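Local coordinates for dihydropteridine reductase (Caenorhabditis elegans, PDB 1OOE), which probably reduces quinonoid dihydrobiopterin to tetrahydrobiopterin with NADH or NADPH, as a homodimeric member of the short-chain dehydrogenase/reductase family, at residues Gln126-Ala131 against Leu171-Val176; Ser194-Ser199 against Leu222-Glu227; Gln103-Ser108 against Gly144-Ala149; Gly81-Gly86 against Pro138-Tyr143. All blocks are in the same frame, centred on the assembly; numbering follows the deposited sequence.

Contacts 1 and 3 are buried, one inside the central sheet and the other between helices lying against it; contact 2 is a buried seam farther from the middle of the chain, and contact 4 lies at the surface. Contacts 1 and 2 meet through neighbouring strands 169-175 and 221-227, while contacts 3 and 4 share helix 141-158 and both touch the second subunit. The chemistry follows the place: backbone bonds of a parallel sheet in contact 1, a threonine pair with bridging waters in contact 2, small side chains and a hydrated lysine in contact 3, and an aromatic pair with glycine backbone in contact 4. K147 ties contact 3 back to contact 1.

Contact 1: residues Gln126-Ala131 against Leu171-Val176; sequences QLTGAA and LTIMPV
Strands 126-128 and 171-175 run parallel with a 33° twist between them, joined by three backbone hydrogen bonds: L127 N to L171 O (2.9 Å), I173 N to L127 O (3.0 Å) and G129 N to I173 O (2.9 Å). Each donor lies in the plane of the carbonyl it meets. On one face of the sheet L127 and T172 cross obliquely, with the T172 hydroxyl OG1 3.6 Å from L127 CB. The same hydroxyl is hydrogen-bonded to T154 OG1. With CG2 anti to the backbone N, T172 lays this methyl against the peptide of G129, CG2 to N 3.4 Å. A side chain on G129 would run straight into it, so the glycine suits this spot. An alanine at T172 would lose both OG1 and CG2, and would probably loosen the tie to T154 and the packing under G129. On the other face Q126 bends at its second torsion so that NE2 reaches the O of the next residue, L127, in a weak hydrogen bond, and also lies 3.8 Å from I173 CD1. Past T128 the strand pairing ends but the chains stay close: M174 points toward the other chain, its CG 3.7 Å from A130 N. A water accepts a hydrogen bond from A131 N and donates one to P175 O. These are interior strands of the Rossmann-type sheet, with strand 73-78 beside 123-128 and strand 221-227 beside 169-175. Helix 141-158 packs over the L127 and T172 face, where K147 binds T128 O and H151 binds A130 N.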
loop_
_atom_site.group_PDB
_atom_site.type_symbol
_atom_site.label_atom_id
_atom_site.label_comp_id
_atom_site.label_asym_id
_atom_site.label_seq_id
_atom_site.Cartn_x
_atom_site.Cartn_y
_atom_site.Cartn_z
ATOM N N GLN A 126 5.723 5.189 -16.700
ATOM C CA GLN A 126 4.424 5.747 -16.336
ATOM C C GLN A 126 3.623 4.704 -15.573
ATOM O O GLN A 126 3.562 3.539 -15.968
ATOM C CB GLN A 126 3.666 6.199 -17.589
ATOM C CG GLN A 126 2.194 6.538 -17.357
ATOM C CD GLN A 126 1.286 5.356 -17.631
ATOM O OE1 GLN A 126 1.437 4.676 -18.647
ATOM N NE2 GLN A 126 0.329 5.108 -16.733
ATOM N N LEU A 127 3.035 5.131 -14.461
ATOM C CA LEU A 127 2.227 4.250 -13.626
ATOM C C LEU A 127 0.829 4.840 -13.526
ATOM O O LEU A 127 0.600 6.001 -13.875
ATOM C CB LEU A 127 2.828 4.131 -12.220
ATOM C CG LEU A 127 4.274 3.640 -12.101
ATOM C CD1 LEU A 127 4.684 3.651 -10.638
ATOM C CD2 LEU A 127 4.410 2.236 -12.693
ATOM N N THR A 128 -0.106 4.041 -13.035
ATOM C CA THR A 128 -1.475 4.509 -12.899
ATOM C C THR A 128 -1.886 4.541 -11.437
ATOM O O THR A 128 -1.888 3.513 -10.765
ATOM C CB THR A 128 -2.435 3.610 -13.691
ATOM O OG1 THR A 128 -2.047 3.603 -15.074
ATOM C CG2 THR A 128 -3.863 4.134 -13.586
ATOM N N GLY A 129 -2.221 5.733 -10.950
ATOM C CA GLY A 129 -2.633 5.885 -9.567
ATOM C C GLY A 129 -4.146 5.943 -9.475
ATOM O O GLY A 129 -4.834 5.237 -10.204
ATOM N N ALA A 130 -4.661 6.785 -8.582
ATOM C CA ALA A 130 -6.106 6.933 -8.424
ATOM C C ALA A 130 -6.443 8.242 -7.713
ATOM O O ALA A 130 -6.046 8.460 -6.568
ATOM C CB ALA A 130 -6.668 5.750 -7.642
ATOM N N ALA A 131 -7.185 9.114 -8.390
ATOM C CA ALA A 131 -7.558 10.395 -7.802
ATOM C C ALA A 131 -8.257 10.214 -6.450
ATOM O O ALA A 131 -8.041 10.992 -5.526
ATOM C CB ALA A 131 -8.467 11.174 -8.774
ATOM N N LEU A 171 6.136 9.130 -14.008
ATOM C CA LEU A 171 4.929 9.957 -13.980
ATOM C C LEU A 171 3.745 9.042 -13.690
ATOM O O LEU A 171 3.638 7.960 -14.264
ATOM C CB LEU A 171 4.731 10.671 -15.326
ATOM C CG LEU A 171 5.827 11.661 -15.739
ATOM C CD1 LEU A 171 5.480 12.268 -17.092
ATOM C CD2 LEU A 171 5.974 12.749 -14.678
ATOM N N THR A 172 2.858 9.475 -12.797
ATOM C CA THR A 172 1.703 8.662 -12.416
ATOM C C THR A 172 0.402 9.407 -12.723
ATOM O O THR A 172 0.151 10.478 -12.179
ATOM C CB THR A 172 1.801 8.298 -10.914
ATOM O OG1 THR A 172 2.925 7.427 -10.716
ATOM C CG2 THR A 172 0.542 7.592 -10.433
ATOM N N ILE A 173 -0.417 8.838 -13.608
ATOM C CA ILE A 173 -1.667 9.484 -14.006
ATOM C C ILE A 173 -2.872 9.136 -13.137
ATOM O O ILE A 173 -2.985 8.026 -12.625
ATOM C CB ILE A 173 -2.017 9.167 -15.481
ATOM C CG1 ILE A 173 -2.271 7.669 -15.666
ATOM C CG2 ILE A 173 -0.874 9.610 -16.391
ATOM C CD1 ILE A 173 -2.731 7.293 -17.068
ATOM N N MET A 174 -3.774 10.104 -12.984
ATOM C CA MET A 174 -4.984 9.922 -12.184
ATOM C C MET A 174 -6.192 10.541 -12.892
ATOM O O MET A 174 -6.667 11.616 -12.519
ATOM C CB MET A 174 -4.815 10.559 -10.797
ATOM C CG MET A 174 -3.587 10.078 -10.019
ATOM S SD MET A 174 -3.487 10.723 -8.329
ATOM C CE MET A 174 -3.385 12.513 -8.642
ATOM N N PRO A 175 -6.691 9.878 -13.944
ATOM C CA PRO A 175 -7.850 10.426 -14.653
ATOM C C PRO A 175 -9.141 10.223 -13.853
ATOM O O PRO A 175 -9.355 9.166 -13.263
ATOM C CB PRO A 175 -7.848 9.652 -15.966
ATOM C CG PRO A 175 -7.291 8.322 -15.566
ATOM C CD PRO A 175 -6.159 8.687 -14.633
ATOM N N VAL A 176 -9.988 11.245 -13.829
ATOM C CA VAL A 176 -11.256 11.171 -13.107
ATOM C C VAL A 176 -12.260 10.300 -13.864
ATOM O O VAL A 176 -12.912 9.435 -13.274
ATOM C CB VAL A 176 -11.842 12.589 -12.891
ATOM C CG1 VAL A 176 -13.238 12.501 -12.288
ATOM C CG2 VAL A 176 -10.919 13.386 -11.972
HETATM O O HOH W 1 -7.746 8.359 -11.134
#

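Contact 2: residues Ser194-Ser199 against Leu222-Glu227; sequences SWTPLS and LKITTE
This is a polar, water-bridged seam where the loop leading into helix 198-210 runs past the end of strand 221-227. Its centre is a hydrogen bond between two threonine hydroxyls, T196 OG1 and T226 OG1, 2.7 Å apart. Both residues carry OG1 beside the backbone N and anti to the carbonyl carbon (chi1 -57° in each), and the two side chains cross obliquely, hydroxyl to hydroxyl. That puts the methyl groups to different uses. T226 CG2 lies 3.6 Å from W195 O, while T196 CG2 meets I224 CG2 at 4.0 Å, an apolar touch beside the polar pair. Two waters bridge the segments, one from a side chain to a backbone carbonyl, the other between two backbones. The first donates to I224 O at 2.8 Å and is also bonded to T196 OG1, so this hydroxyl has both the water and T226 as partners, plus a weak bond to T177 O. The second accepts from T226 N at 3.0 Å and donates to S194 O at 2.6 Å. On the same residue, T226 O receives a CH...O contact from S194 CA, 3.0 Å, while the S194 hydroxyl turns back to D191 O. In this family the region after strand 169-175 commonly borders the substrate pocket, and here its return to the sheet is where T196 meets T226. Around it, T226 OG1 also bonds S231 OG on the antiparallel strand 230-235. I224 packs on F200 and I201 of helix 198-210, and W195 stacks on H192 and lies against helix 181-186.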
loop_
_atom_site.group_PDB
_atom_site.type_symbol
_atom_site.label_atom_id
_atom_site.label_comp_id
_atom_site.label_asym_id
_atom_site.label_seq_id
_atom_site.Cartn_x
_atom_site.Cartn_y
_atom_site.Cartn_z
ATOM N N SER A 194 -17.363 15.934 -20.124
ATOM C CA SER A 194 -16.485 15.838 -18.965
ATOM C C SER A 194 -15.713 14.519 -18.973
ATOM O O SER A 194 -15.093 14.150 -17.978
ATOM C CB SER A 194 -17.295 15.956 -17.672
ATOM O OG SER A 194 -18.266 14.929 -17.587
ATOM N N TRP A 195 -15.760 13.817 -20.099
ATOM C CA TRP A 195 -15.064 12.543 -20.251
ATOM C C TRP A 195 -13.743 12.729 -20.998
ATOM O O TRP A 195 -13.709 13.357 -22.054
ATOM C CB TRP A 195 -15.950 11.560 -21.019
ATOM C CG TRP A 195 -17.080 10.995 -20.211
ATOM C CD1 TRP A 195 -17.671 11.555 -19.112
ATOM C CD2 TRP A 195 -17.749 9.750 -20.435
ATOM N NE1 TRP A 195 -18.660 10.729 -18.634
ATOM C CE2 TRP A 195 -18.731 9.615 -19.428
ATOM C CE3 TRP A 195 -17.613 8.732 -21.389
ATOM C CZ2 TRP A 195 -19.573 8.502 -19.346
ATOM C CZ3 TRP A 195 -18.448 7.626 -21.309
ATOM C CH2 TRP A 195 -19.417 7.520 -20.293
ATOM N N THR A 196 -12.660 12.176 -20.455
ATOM C CA THR A 196 -11.353 12.294 -21.096
ATOM C C THR A 196 -11.177 11.248 -22.197
ATOM O O THR A 196 -11.356 10.052 -21.964
ATOM C CB THR A 196 -10.196 12.110 -20.072
ATOM O OG1 THR A 196 -10.328 13.061 -19.011
ATOM C CG2 THR A 196 -8.841 12.318 -20.751
ATOM N N PRO A 197 -10.841 11.690 -23.422
ATOM C CA PRO A 197 -10.641 10.763 -24.540
ATOM C C PRO A 197 -9.356 9.985 -24.290
ATOM O O PRO A 197 -8.392 10.535 -23.750
ATOM C CB PRO A 197 -10.505 11.693 -25.744
ATOM C CG PRO A 197 -11.257 12.912 -25.334
ATOM C CD PRO A 197 -10.848 13.080 -23.898
ATOM N N LEU A 198 -9.330 8.716 -24.678
ATOM C CA LEU A 198 -8.134 7.910 -24.474
ATOM C C LEU A 198 -6.953 8.494 -25.247
ATOM O O LEU A 198 -5.807 8.408 -24.802
ATOM C CB LEU A 198 -8.385 6.459 -24.905
ATOM C CG LEU A 198 -9.552 5.730 -24.218
ATOM C CD1 LEU A 198 -9.592 4.282 -24.681
ATOM C CD2 LEU A 198 -9.393 5.797 -22.703
ATOM N N SER A 199 -7.238 9.105 -26.395
ATOM C CA SER A 199 -6.196 9.701 -27.228
ATOM C C SER A 199 -5.434 10.817 -26.514
ATOM O O SER A 199 -4.275 11.080 -26.827
ATOM C CB SER A 199 -6.796 10.245 -28.531
ATOM O OG SER A 199 -7.705 11.305 -28.288
ATOM N N LEU A 222 -0.439 13.145 -11.459
ATOM C CA LEU A 222 -1.187 13.972 -12.405
ATOM C C LEU A 222 -2.686 13.715 -12.512
ATOM O O LEU A 222 -3.110 12.740 -13.128
ATOM C CB LEU A 222 -0.552 13.816 -13.790
ATOM C CG LEU A 222 0.972 14.003 -13.811
ATOM C CD1 LEU A 222 1.541 13.525 -15.147
ATOM C CD2 LEU A 222 1.321 15.464 -13.567
ATOM N N LYS A 223 -3.481 14.607 -11.928
ATOM C CA LYS A 223 -4.934 14.467 -11.987
ATOM C C LYS A 223 -5.403 15.003 -13.338
ATOM O O LYS A 223 -5.096 16.137 -13.713
ATOM C CB LYS A 223 -5.589 15.244 -10.841
ATOM C CG LYS A 223 -7.096 15.051 -10.734
ATOM C CD LYS A 223 -7.629 15.728 -9.481
ATOM C CE LYS A 223 -9.133 15.560 -9.334
ATOM N NZ LYS A 223 -9.614 16.202 -8.077
ATOM N N ILE A 224 -6.148 14.183 -14.068
ATOM C CA ILE A 224 -6.619 14.572 -15.384
ATOM C C ILE A 224 -8.130 14.749 -15.405
ATOM O O ILE A 224 -8.881 13.822 -15.098
ATOM C CB ILE A 224 -6.194 13.528 -16.427
ATOM C CG1 ILE A 224 -4.669 13.378 -16.383
ATOM C CG2 ILE A 224 -6.657 13.951 -17.819
ATOM C CD1 ILE A 224 -4.116 12.324 -17.319
ATOM N N THR A 225 -8.558 15.954 -15.765
ATOM C CA THR A 225 -9.975 16.287 -15.819
ATOM C C THR A 225 -10.380 16.871 -17.169
ATOM O O THR A 225 -9.553 17.409 -17.908
ATOM C CB THR A 225 -10.334 17.304 -14.714
ATOM O OG1 THR A 225 -9.509 18.469 -14.854
ATOM C CG2 THR A 225 -10.106 16.699 -13.333
ATOM N N THR A 226 -11.664 16.759 -17.487
ATOM C CA THR A 226 -12.193 17.284 -18.737
ATOM C C THR A 226 -13.477 18.047 -18.434
ATOM O O THR A 226 -14.354 17.546 -17.736
ATOM C CB THR A 226 -12.499 16.148 -19.740
ATOM O OG1 THR A 226 -11.313 15.374 -19.961
ATOM C CG2 THR A 226 -12.969 16.721 -21.075
ATOM N N GLU A 227 -13.568 19.271 -18.945
ATOM C CA GLU A 227 -14.746 20.109 -18.738
ATOM C C GLU A 227 -14.984 20.916 -20.003
ATOM O O GLU A 227 -14.058 21.526 -20.538
ATOM C CB GLU A 227 -14.532 21.055 -17.557
ATOM C CG GLU A 227 -15.736 21.933 -17.250
ATOM C CD GLU A 227 -15.470 22.911 -16.125
ATOM O OE1 GLU A 227 -15.162 22.459 -15.002
ATOM O OE2 GLU A 227 -15.567 24.132 -16.364
HETATM O O HOH W 2 -13.286 14.647 -16.149
HETATM O O HOH W 3 -11.104 12.843 -16.423
#

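Contact 3: residues Gln103-Ser108 against Gly144-Ala149; sequences QSVWSS and GMAKAA
The segment 144-149 holds the lysine of the Tyr-x-x-x-Lys motif of short-chain dehydrogenases, here Y143 and K147, and packs beside helix 93-118. The two helices run nearly alongside, 21° between directions and 8.6 Å between the axes of the short segments. V105 presses one branch into the neighbouring helix: its CG2, anti to the carbonyl carbon, rests 3.4 Å from A146 O and 4.0 Å from A149 CB. Small residues on the facing side let the backbones come this close. S104 carries the polar half. The K147 chain first leaves away from the other helix and then bends at its second torsion (chi2 -68°), so that CE passes 3.2 Å from S104 OG. Two waters complete the link between the hydroxyl and the ammonium group. The one nearer the hydroxyl is 2.6 Å from S104 OG and accepts a hydrogen bond from K147 NZ at 3.1 Å. The other accepts from K147 NZ at 2.8 Å and has a weak bond to S104 OG. Within its own helix S104 O is gripped by two donors, S108 OG and S108 N. K147 NZ also binds T128 O and G129 O at the end of strand 123-128. As in other members of the family, this charge would probably favour ionisation of the tyrosine one turn earlier. Helix 53-68 packs on V105 through W53, while M145, A148 and A149 reach the second subunit, and strand 123-128 lies beneath K147.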
loop_
_atom_site.group_PDB
_atom_site.type_symbol
_atom_site.label_atom_id
_atom_site.label_comp_id
_atom_site.label_asym_id
_atom_site.label_seq_id
_atom_site.Cartn_x
_atom_site.Cartn_y
_atom_site.Cartn_z
ATOM N N GLN A 103 -3.764 -6.558 -8.255
ATOM C CA GLN A 103 -4.018 -5.869 -9.514
ATOM C C GLN A 103 -3.243 -4.570 -9.741
ATOM O O GLN A 103 -2.755 -4.332 -10.845
ATOM C CB GLN A 103 -5.520 -5.611 -9.663
ATOM C CG GLN A 103 -6.312 -6.860 -10.025
ATOM C CD GLN A 103 -7.810 -6.628 -10.023
ATOM O OE1 GLN A 103 -8.290 -5.596 -10.486
ATOM N NE2 GLN A 103 -8.558 -7.599 -9.510
ATOM N N SER A 104 -3.126 -3.737 -8.709
ATOM C CA SER A 104 -2.423 -2.459 -8.831
ATOM C C SER A 104 -0.981 -2.439 -8.325
ATOM O O SER A 104 -0.099 -1.878 -8.977
ATOM C CB SER A 104 -3.204 -1.353 -8.112
ATOM O OG SER A 104 -4.390 -1.020 -8.815
ATOM N N VAL A 105 -0.743 -3.037 -7.162
ATOM C CA VAL A 105 0.595 -3.036 -6.581
ATOM C C VAL A 105 1.562 -4.023 -7.230
ATOM O O VAL A 105 2.704 -3.670 -7.515
ATOM C CB VAL A 105 0.534 -3.299 -5.057
ATOM C CG1 VAL A 105 1.940 -3.320 -4.469
ATOM C CG2 VAL A 105 -0.292 -2.211 -4.382
ATOM N N TRP A 106 1.121 -5.252 -7.467
ATOM C CA TRP A 106 2.003 -6.242 -8.088
ATOM C C TRP A 106 2.503 -5.759 -9.452
ATOM O O TRP A 106 3.704 -5.797 -9.733
ATOM C CB TRP A 106 1.274 -7.576 -8.266
ATOM C CG TRP A 106 1.086 -8.385 -7.003
ATOM C CD1 TRP A 106 1.051 -7.920 -5.719
ATOM C CD2 TRP A 106 0.848 -9.796 -6.926
ATOM N NE1 TRP A 106 0.802 -8.959 -4.846
ATOM C CE2 TRP A 106 0.674 -10.120 -5.563
ATOM C CE3 TRP A 106 0.763 -10.820 -7.881
ATOM C CZ2 TRP A 106 0.419 -11.431 -5.128
ATOM C CZ3 TRP A 106 0.508 -12.124 -7.447
ATOM C CH2 TRP A 106 0.339 -12.411 -6.082
ATOM N N SER A 107 1.578 -5.307 -10.292
ATOM C CA SER A 107 1.916 -4.831 -11.633
ATOM C C SER A 107 2.812 -3.599 -11.624
ATOM O O SER A 107 3.820 -3.551 -12.335
ATOM C CB SER A 107 0.635 -4.540 -12.424
ATOM O OG SER A 107 -0.192 -3.607 -11.744
ATOM N N SER A 108 2.456 -2.604 -10.817
ATOM C CA SER A 108 3.252 -1.385 -10.739
ATOM C C SER A 108 4.680 -1.689 -10.324
ATOM O O SER A 108 5.619 -1.119 -10.862
ATOM C CB SER A 108 2.642 -0.402 -9.735
ATOM O OG SER A 108 1.385 0.062 -10.181
ATOM N N GLY A 144 -8.395 1.884 -2.076
ATOM C CA GLY A 144 -7.691 3.049 -1.568
ATOM C C GLY A 144 -6.285 2.732 -1.094
ATOM O O GLY A 144 -5.343 3.444 -1.447
ATOM N N MET A 145 -6.148 1.673 -0.296
ATOM C CA MET A 145 -4.853 1.236 0.241
ATOM C C MET A 145 -3.862 0.889 -0.856
ATOM O O MET A 145 -2.704 1.315 -0.829
ATOM C CB MET A 145 -5.004 -0.027 1.086
ATOM C CG MET A 145 -5.719 0.116 2.393
ATOM S SD MET A 145 -5.264 -1.310 3.382
ATOM C CE MET A 145 -6.235 -2.603 2.645
ATOM N N ALA A 146 -4.325 0.061 -1.785
ATOM C CA ALA A 146 -3.507 -0.399 -2.900
ATOM C C ALA A 146 -2.984 0.773 -3.712
ATOM O O ALA A 146 -1.788 0.856 -3.999
ATOM C CB ALA A 146 -4.323 -1.335 -3.794
ATOM N N LYS A 147 -3.880 1.685 -4.081
ATOM C CA LYS A 147 -3.468 2.833 -4.872
ATOM C C LYS A 147 -2.573 3.796 -4.090
ATOM O O LYS A 147 -1.693 4.429 -4.672
ATOM C CB LYS A 147 -4.699 3.553 -5.435
ATOM C CG LYS A 147 -5.422 2.758 -6.524
ATOM C CD LYS A 147 -4.578 2.656 -7.798
ATOM C CE LYS A 147 -5.370 2.043 -8.946
ATOM N NZ LYS A 147 -4.596 2.066 -10.229
ATOM N N ALA A 148 -2.775 3.909 -2.778
ATOM C CA ALA A 148 -1.927 4.790 -1.974
ATOM C C ALA A 148 -0.505 4.235 -2.003
ATOM O O ALA A 148 0.462 4.997 -2.001
ATOM C CB ALA A 148 -2.434 4.869 -0.528
ATOM N N ALA A 149 -0.380 2.911 -2.030
ATOM C CA ALA A 149 0.940 2.292 -2.078
ATOM C C ALA A 149 1.601 2.650 -3.408
ATOM O O ALA A 149 2.800 2.930 -3.447
ATOM C CB ALA A 149 0.834 0.773 -1.928
HETATM O O HOH W 4 -2.033 0.825 -10.340
HETATM O O HOH W 5 -5.098 -0.791 -11.313
#

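Contact 4: residues Gly81-Gly86 against Pro138-Tyr143; sequences GGWAGG and PSMIGY
W83 turns an edge onto Y143: W83 CD1 stands 3.4 Å above the centre of the phenol ring, in a T-shaped pair with planes at 65°. The anti first torsions of both residues bring the rings together, the side chains crossing at about a right angle. At another point of the indole edge, W83 NE1 gives a weak hydrogen bond to M140 SD, 3.5 Å away and close to the indole plane, a Met-aromatic contact. An alanine at Y143 would remove the phenol ring and probably leave the indole without its aromatic support. Behind the rings, backbone bonds hold the loop to the helix start: G86 N to S139 O (2.9 Å) and I141 N to G86 O (3.2 Å). M140 takes the N-cap position, and waters carry the next two amides of the helix: one links G142 N to G86 O, the other accepts from Y143 N at 2.9 Å and donates to A84 O. The glycines matter, since a side chain on G85 would strike the indole and the backbone angles of G86 themselves call for glycine. The tyrosine of the Tyr-x-x-x-Lys motif, here Y143, is usually catalytic in this family, so this loop probably borders the active site. Farther out, Q103 and N96 of helix 93-118 bind G82 N and G85 O, and P138, just before helix 141-158, and I141 within it pack on the second subunit.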
loop_
_atom_site.group_PDB
_atom_site.type_symbol
_atom_site.label_atom_id
_atom_site.label_comp_id
_atom_site.label_asym_id
_atom_site.label_seq_id
_atom_site.Cartn_x
_atom_site.Cartn_y
_atom_site.Cartn_z
ATOM N N GLY A 81 -4.926 -3.494 -14.178
ATOM C CA GLY A 81 -5.729 -3.447 -12.968
ATOM C C GLY A 81 -7.192 -3.070 -13.102
ATOM O O GLY A 81 -7.573 -2.308 -13.989
ATOM N N GLY A 82 -8.004 -3.604 -12.192
ATOM C CA GLY A 82 -9.432 -3.331 -12.189
ATOM C C GLY A 82 -9.893 -2.753 -10.861
ATOM O O GLY A 82 -9.111 -2.122 -10.152
ATOM N N TRP A 83 -11.159 -2.972 -10.514
ATOM C CA TRP A 83 -11.710 -2.445 -9.266
ATOM C C TRP A 83 -12.579 -3.436 -8.490
ATOM O O TRP A 83 -13.214 -4.319 -9.065
ATOM C CB TRP A 83 -12.546 -1.195 -9.560
ATOM C CG TRP A 83 -13.090 -0.491 -8.337
ATOM C CD1 TRP A 83 -12.474 0.496 -7.621
ATOM C CD2 TRP A 83 -14.376 -0.684 -7.727
ATOM N NE1 TRP A 83 -13.296 0.938 -6.611
ATOM C CE2 TRP A 83 -14.470 0.231 -6.655
ATOM C CE3 TRP A 83 -15.459 -1.537 -7.985
ATOM C CZ2 TRP A 83 -15.607 0.320 -5.839
ATOM C CZ3 TRP A 83 -16.594 -1.447 -7.171
ATOM C CH2 TRP A 83 -16.655 -0.524 -6.115
ATOM N N ALA A 84 -12.592 -3.254 -7.172
ATOM C CA ALA A 84 -13.386 -4.042 -6.229
ATOM C C ALA A 84 -13.464 -3.142 -4.998
ATOM O O ALA A 84 -12.442 -2.647 -4.530
ATOM C CB ALA A 84 -12.689 -5.363 -5.890
ATOM N N GLY A 85 -14.667 -2.916 -4.482
ATOM C CA GLY A 85 -14.810 -2.038 -3.335
ATOM C C GLY A 85 -15.109 -2.717 -2.018
ATOM O O GLY A 85 -14.758 -3.881 -1.817
ATOM N N GLY A 86 -15.742 -1.970 -1.116
ATOM C CA GLY A 86 -16.107 -2.507 0.184
ATOM C C GLY A 86 -15.506 -1.811 1.391
ATOM O O GLY A 86 -14.301 -1.547 1.435
ATOM N N PRO A 138 -13.509 5.333 2.647
ATOM C CA PRO A 138 -14.230 4.377 3.495
ATOM C C PRO A 138 -15.124 3.352 2.787
ATOM O O PRO A 138 -15.363 2.269 3.326
ATOM C CB PRO A 138 -15.023 5.283 4.439
ATOM C CG PRO A 138 -15.267 6.509 3.606
ATOM C CD PRO A 138 -13.919 6.714 2.948
ATOM N N SER A 139 -15.619 3.684 1.596
ATOM C CA SER A 139 -16.492 2.764 0.867
ATOM C C SER A 139 -15.738 1.771 -0.019
ATOM O O SER A 139 -16.334 0.840 -0.553
ATOM C CB SER A 139 -17.495 3.540 0.009
ATOM O OG SER A 139 -16.871 4.105 -1.131
ATOM N N MET A 140 -14.433 1.978 -0.170
ATOM C CA MET A 140 -13.594 1.104 -0.990
ATOM C C MET A 140 -12.181 1.149 -0.419
ATOM O O MET A 140 -11.230 1.561 -1.084
ATOM C CB MET A 140 -13.604 1.571 -2.453
ATOM C CG MET A 140 -13.373 3.068 -2.641
ATOM S SD MET A 140 -13.596 3.546 -4.371
ATOM C CE MET A 140 -12.394 4.843 -4.538
ATOM N N ILE A 141 -12.069 0.709 0.829
ATOM C CA ILE A 141 -10.814 0.715 1.568
ATOM C C ILE A 141 -9.641 -0.016 0.917
ATOM O O ILE A 141 -8.528 0.510 0.897
ATOM C CB ILE A 141 -11.052 0.187 3.003
ATOM C CG1 ILE A 141 -12.035 1.125 3.714
ATOM C CG2 ILE A 141 -9.740 0.112 3.773
ATOM C CD1 ILE A 141 -12.369 0.742 5.153
ATOM N N GLY A 142 -9.882 -1.210 0.382
ATOM C CA GLY A 142 -8.811 -1.962 -0.258
ATOM C C GLY A 142 -8.251 -1.247 -1.477
ATOM O O GLY A 142 -7.031 -1.144 -1.652
ATOM N N TYR A 143 -9.142 -0.755 -2.327
ATOM C CA TYR A 143 -8.731 -0.029 -3.524
ATOM C C TYR A 143 -7.897 1.170 -3.082
ATOM O O TYR A 143 -6.827 1.442 -3.633
ATOM C CB TYR A 143 -9.967 0.450 -4.290
ATOM C CG TYR A 143 -9.660 1.181 -5.580
ATOM C CD1 TYR A 143 -9.140 0.504 -6.683
ATOM C CD2 TYR A 143 -9.904 2.547 -5.697
ATOM C CE1 TYR A 143 -8.875 1.175 -7.876
ATOM C CE2 TYR A 143 -9.644 3.228 -6.882
ATOM C CZ TYR A 143 -9.132 2.533 -7.969
ATOM O OH TYR A 143 -8.891 3.200 -9.150
HETATM O O HOH W 6 -11.866 -1.785 -2.060
HETATM O O HOH W 7 -12.078 -3.181 0.342
#